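Local atomic coordinates of putative Nitroreductase (Anabaena variabilis ATCC 29413, PDB entry 3EO7), a protein that binds flavin mononucleotide and, as a member of the nitroreductase family, probably acts as an FMN-dependent oxidoreductase. Residues Ser146-Leu157 with Ile210-Leu221. Numbering follows the deposited sequence. Where two conformers were deposited one is given.
Sequences SLQEACFWHPAL and IGGFIDEAVNDL. With ACT (acetate ion), chain Q.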
# COMPACT_ATOMS: atom_id res chain seq x y z
N SER A 146 18.95 7.97 -17.33
CA SER A 146 19.02 6.55 -16.95
C SER A 146 17.68 6.08 -16.36
O SER A 146 17.23 4.95 -16.60
CB SER A 146 20.18 6.25 -15.99
OG SER A 146 20.05 6.93 -14.74
N LEU A 147 17.03 6.95 -15.59
CA LEU A 147 15.73 6.63 -15.01
C LEU A 147 14.69 6.55 -16.13
O LEU A 147 13.85 5.65 -16.14
CB LEU A 147 15.33 7.64 -13.93
CG LEU A 147 13.99 7.30 -13.23
CD1 LEU A 147 13.97 5.87 -12.60
CD2 LEU A 147 13.74 8.38 -12.17
N GLN A 148 14.75 7.48 -17.07
CA GLN A 148 13.86 7.45 -18.20
C GLN A 148 14.02 6.15 -18.99
O GLN A 148 13.05 5.49 -19.25
CB GLN A 148 14.09 8.66 -19.10
CG GLN A 148 13.60 9.98 -18.51
CD GLN A 148 13.88 11.15 -19.39
OE1 GLN A 148 15.06 11.53 -19.61
NE2 GLN A 148 12.80 11.74 -19.95
N GLU A 149 15.24 5.75 -19.31
CA GLU A 149 15.47 4.51 -20.07
C GLU A 149 14.92 3.28 -19.30
O GLU A 149 14.24 2.39 -19.87
CB GLU A 149 16.96 4.35 -20.38
CG GLU A 149 17.47 5.39 -21.37
CD GLU A 149 19.00 5.52 -21.41
OE1 GLU A 149 19.68 5.08 -20.46
OE2 GLU A 149 19.51 6.12 -22.38
N ALA A 150 15.16 3.27 -18.00
CA ALA A 150 14.72 2.18 -17.13
C ALA A 150 13.21 2.10 -17.06
O ALA A 150 12.66 1.03 -16.83
CB ALA A 150 15.32 2.33 -15.72
N CYS A 151 12.52 3.23 -17.27
CA CYS A 151 11.05 3.23 -17.27
C CYS A 151 10.44 3.33 -18.68
O CYS A 151 9.31 3.80 -18.85
CB CYS A 151 10.54 4.39 -16.41
SG CYS A 151 11.07 4.30 -14.67
N PHE A 152 11.18 2.89 -19.69
CA PHE A 152 10.70 2.88 -21.07
C PHE A 152 10.22 4.27 -21.57
O PHE A 152 9.25 4.40 -22.33
CB PHE A 152 9.60 1.83 -21.24
CG PHE A 152 10.02 0.45 -20.83
CD1 PHE A 152 10.75 -0.34 -21.69
CD2 PHE A 152 9.65 -0.08 -19.59
CE1 PHE A 152 11.13 -1.62 -21.35
CE2 PHE A 152 10.05 -1.35 -19.22
CZ PHE A 152 10.80 -2.13 -20.13
N TRP A 153 10.92 5.30 -21.14
CA TRP A 153 10.63 6.68 -21.53
C TRP A 153 9.19 7.07 -21.23
O TRP A 153 8.49 7.69 -22.03
CB TRP A 153 11.02 6.90 -23.00
CG TRP A 153 12.47 6.79 -23.18
CD1 TRP A 153 13.17 5.67 -23.48
CD2 TRP A 153 13.44 7.84 -23.05
NE1 TRP A 153 14.51 5.96 -23.55
CE2 TRP A 153 14.70 7.28 -23.30
CE3 TRP A 153 13.35 9.21 -22.75
CZ2 TRP A 153 15.88 8.04 -23.24
CZ3 TRP A 153 14.52 9.96 -22.69
CH2 TRP A 153 15.76 9.37 -22.96
N HIS A 154 8.75 6.71 -20.03
CA HIS A 154 7.41 7.02 -19.57
C HIS A 154 7.21 8.52 -19.64
O HIS A 154 8.07 9.30 -19.18
CB HIS A 154 7.25 6.55 -18.14
CG HIS A 154 5.84 6.57 -17.65
ND1 HIS A 154 5.16 7.74 -17.38
CD2 HIS A 154 4.99 5.57 -17.33
CE1 HIS A 154 3.96 7.44 -16.90
NE2 HIS A 154 3.84 6.13 -16.86
N PRO A 155 6.07 8.96 -20.19
CA PRO A 155 5.91 10.43 -20.36
C PRO A 155 5.91 11.25 -19.09
O PRO A 155 6.26 12.43 -19.12
CB PRO A 155 4.55 10.57 -21.06
CG PRO A 155 4.22 9.22 -21.57
CD PRO A 155 4.91 8.21 -20.71
N ALA A 156 5.53 10.65 -17.97
CA ALA A 156 5.53 11.39 -16.70
C ALA A 156 6.93 11.87 -16.32
O ALA A 156 7.07 12.85 -15.60
CB ALA A 156 4.89 10.58 -15.58
N LEU A 157 7.97 11.18 -16.79
CA LEU A 157 9.35 11.60 -16.52
C LEU A 157 9.84 12.76 -17.36
O LEU A 157 10.77 13.46 -17.00
CB LEU A 157 10.31 10.40 -16.67
CG LEU A 157 10.18 9.36 -15.55
CD1 LEU A 157 10.77 8.02 -15.96
CD2 LEU A 157 10.85 9.84 -14.26
N ILE A 210 4.47 4.37 -11.52
CA ILE A 210 5.15 3.57 -12.53
C ILE A 210 5.58 2.22 -11.92
O ILE A 210 6.57 2.12 -11.20
CB ILE A 210 6.40 4.28 -13.16
CG1 ILE A 210 6.03 5.66 -13.72
CG2 ILE A 210 7.06 3.40 -14.24
CD1 ILE A 210 7.21 6.44 -14.34
N GLY A 211 4.80 1.19 -12.20
CA GLY A 211 5.12 -0.15 -11.78
C GLY A 211 5.90 -0.95 -12.80
O GLY A 211 6.48 -1.98 -12.45
N GLY A 212 5.83 -0.52 -14.06
CA GLY A 212 6.50 -1.11 -15.20
C GLY A 212 7.84 -0.47 -15.49
O GLY A 212 7.94 0.62 -16.06
N PHE A 213 8.90 -1.14 -15.03
CA PHE A 213 10.26 -0.63 -15.21
C PHE A 213 11.22 -1.82 -15.20
O PHE A 213 10.88 -2.89 -14.72
CB PHE A 213 10.63 0.39 -14.11
CG PHE A 213 10.43 -0.12 -12.71
CD1 PHE A 213 11.35 -0.98 -12.13
CD2 PHE A 213 9.32 0.24 -11.98
CE1 PHE A 213 11.15 -1.47 -10.85
CE2 PHE A 213 9.10 -0.24 -10.69
CZ PHE A 213 10.03 -1.09 -10.12
N ILE A 214 12.43 -1.59 -15.70
CA ILE A 214 13.50 -2.57 -15.77
C ILE A 214 14.16 -2.61 -14.39
O ILE A 214 14.95 -1.72 -14.03
CB ILE A 214 14.53 -2.26 -16.90
CG1 ILE A 214 13.80 -2.16 -18.26
CG2 ILE A 214 15.62 -3.32 -16.93
CD1 ILE A 214 14.67 -1.59 -19.40
N ASP A 215 13.79 -3.62 -13.61
CA ASP A 215 14.28 -3.72 -12.22
C ASP A 215 15.78 -3.59 -12.12
O ASP A 215 16.28 -2.84 -11.29
CB ASP A 215 13.82 -5.01 -11.54
CG ASP A 215 12.31 -5.16 -11.53
OD1 ASP A 215 11.72 -5.40 -12.61
OD2 ASP A 215 11.74 -5.06 -10.43
N GLU A 216 16.50 -4.33 -12.96
CA GLU A 216 17.96 -4.32 -12.95
C GLU A 216 18.49 -2.88 -13.06
O GLU A 216 19.45 -2.49 -12.38
CB GLU A 216 18.49 -5.17 -14.11
CG GLU A 216 20.00 -5.27 -14.15
CD GLU A 216 20.53 -6.09 -15.31
OE1 GLU A 216 19.77 -6.48 -16.22
OE2 GLU A 216 21.76 -6.32 -15.32
N ALA A 217 17.90 -2.11 -13.97
CA ALA A 217 18.32 -0.74 -14.26
C ALA A 217 18.02 0.21 -13.15
O ALA A 217 18.84 1.08 -12.83
CB ALA A 217 17.66 -0.24 -15.57
N VAL A 218 16.84 0.09 -12.56
CA VAL A 218 16.46 0.97 -11.46
C VAL A 218 17.33 0.67 -10.25
O VAL A 218 17.84 1.58 -9.59
CB VAL A 218 14.98 0.88 -11.13
CG1 VAL A 218 14.66 1.75 -9.92
CG2 VAL A 218 14.11 1.28 -12.36
N ASN A 219 17.54 -0.62 -9.97
CA ASN A 219 18.33 -1.01 -8.80
C ASN A 219 19.78 -0.59 -8.99
O ASN A 219 20.42 -0.14 -8.07
CB ASN A 219 18.15 -2.49 -8.48
CG ASN A 219 16.69 -2.79 -8.06
OD1 ASN A 219 15.99 -1.89 -7.58
ND2 ASN A 219 16.23 -4.02 -8.30
N ASP A 220 20.29 -0.71 -10.21
CA ASP A 220 21.63 -0.23 -10.51
C ASP A 220 21.75 1.29 -10.31
O ASP A 220 22.75 1.79 -9.76
CB ASP A 220 22.02 -0.58 -11.96
CG ASP A 220 22.35 -2.08 -12.17
OD1 ASP A 220 22.41 -2.86 -11.20
OD2 ASP A 220 22.57 -2.45 -13.36
N LEU A 221 20.74 2.01 -10.80
CA LEU A 221 20.67 3.49 -10.75
C LEU A 221 20.75 3.99 -9.31
O LEU A 221 21.47 4.93 -9.01
CB LEU A 221 19.38 3.98 -11.48
CG LEU A 221 18.99 5.46 -11.35
CD1 LEU A 221 18.24 5.96 -12.61
CD2 LEU A 221 18.18 5.74 -10.17
C ACT Q . 17.30 -7.04 -10.09
O ACT Q . 17.78 -5.94 -9.67
OXT ACT Q . 16.16 -7.45 -9.52
CH3 ACT Q . 18.22 -7.75 -11.09
O HOH W 1 6.81 2.41 -17.71
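Ala150 joins the two segments through both its backbone and its methyl group. Its carbonyl O accepts a nearly straight hydrogen bond (169°) from Ile214 N at 2.9 Å, tying the end of helix 146-150 to the N-cap residue of helix 215-221. Its CB lies only 3.5 Å from Ala217 CB, tighter than usual for two carbons; small alanines suit a meeting this close. Val218 CG2 packs beside the same methyl, and at the far end Leu221 reaches across with CD1, 3.6 Å from Leu147 CB. Phe152, the C-prime residue of the Schellman motif closing the helix, follows where the chain turns; its broad apolar ring brings CZ to 3.5 Å from Ile214 CG1, the side chains crossing at about a right angle, while Gly212 O lies at the ring edge. A water donates to both Cys151 O and Gly212 O, bridging two carbonyls that cannot bond each other.

Farther on, Ile210 lays CD1 over one face of the His154 imidazole, a CH-pi contact 3.8 Å from the ring centroid. Histidine suits this N-cap of helix 155-159: besides that face, ND1 accepts in the ring plane from Ala156 N at 3.0 Å, and NE2 bonds to Cys251 O. Replacing it with a leucine would probably leave Ala156 N and Cys251 O without these partners and Ile210 without its aromatic face.

The axes of 146-150 and 215-221 approach to 9.1 Å, nearly antiparallel (160°). Leu147 and Val218 rest this pair on Ile165 of strand 162-169; Ile210 and Leu157 of helix 155-159 separately meet Pro236 of neighbouring strand 229-239.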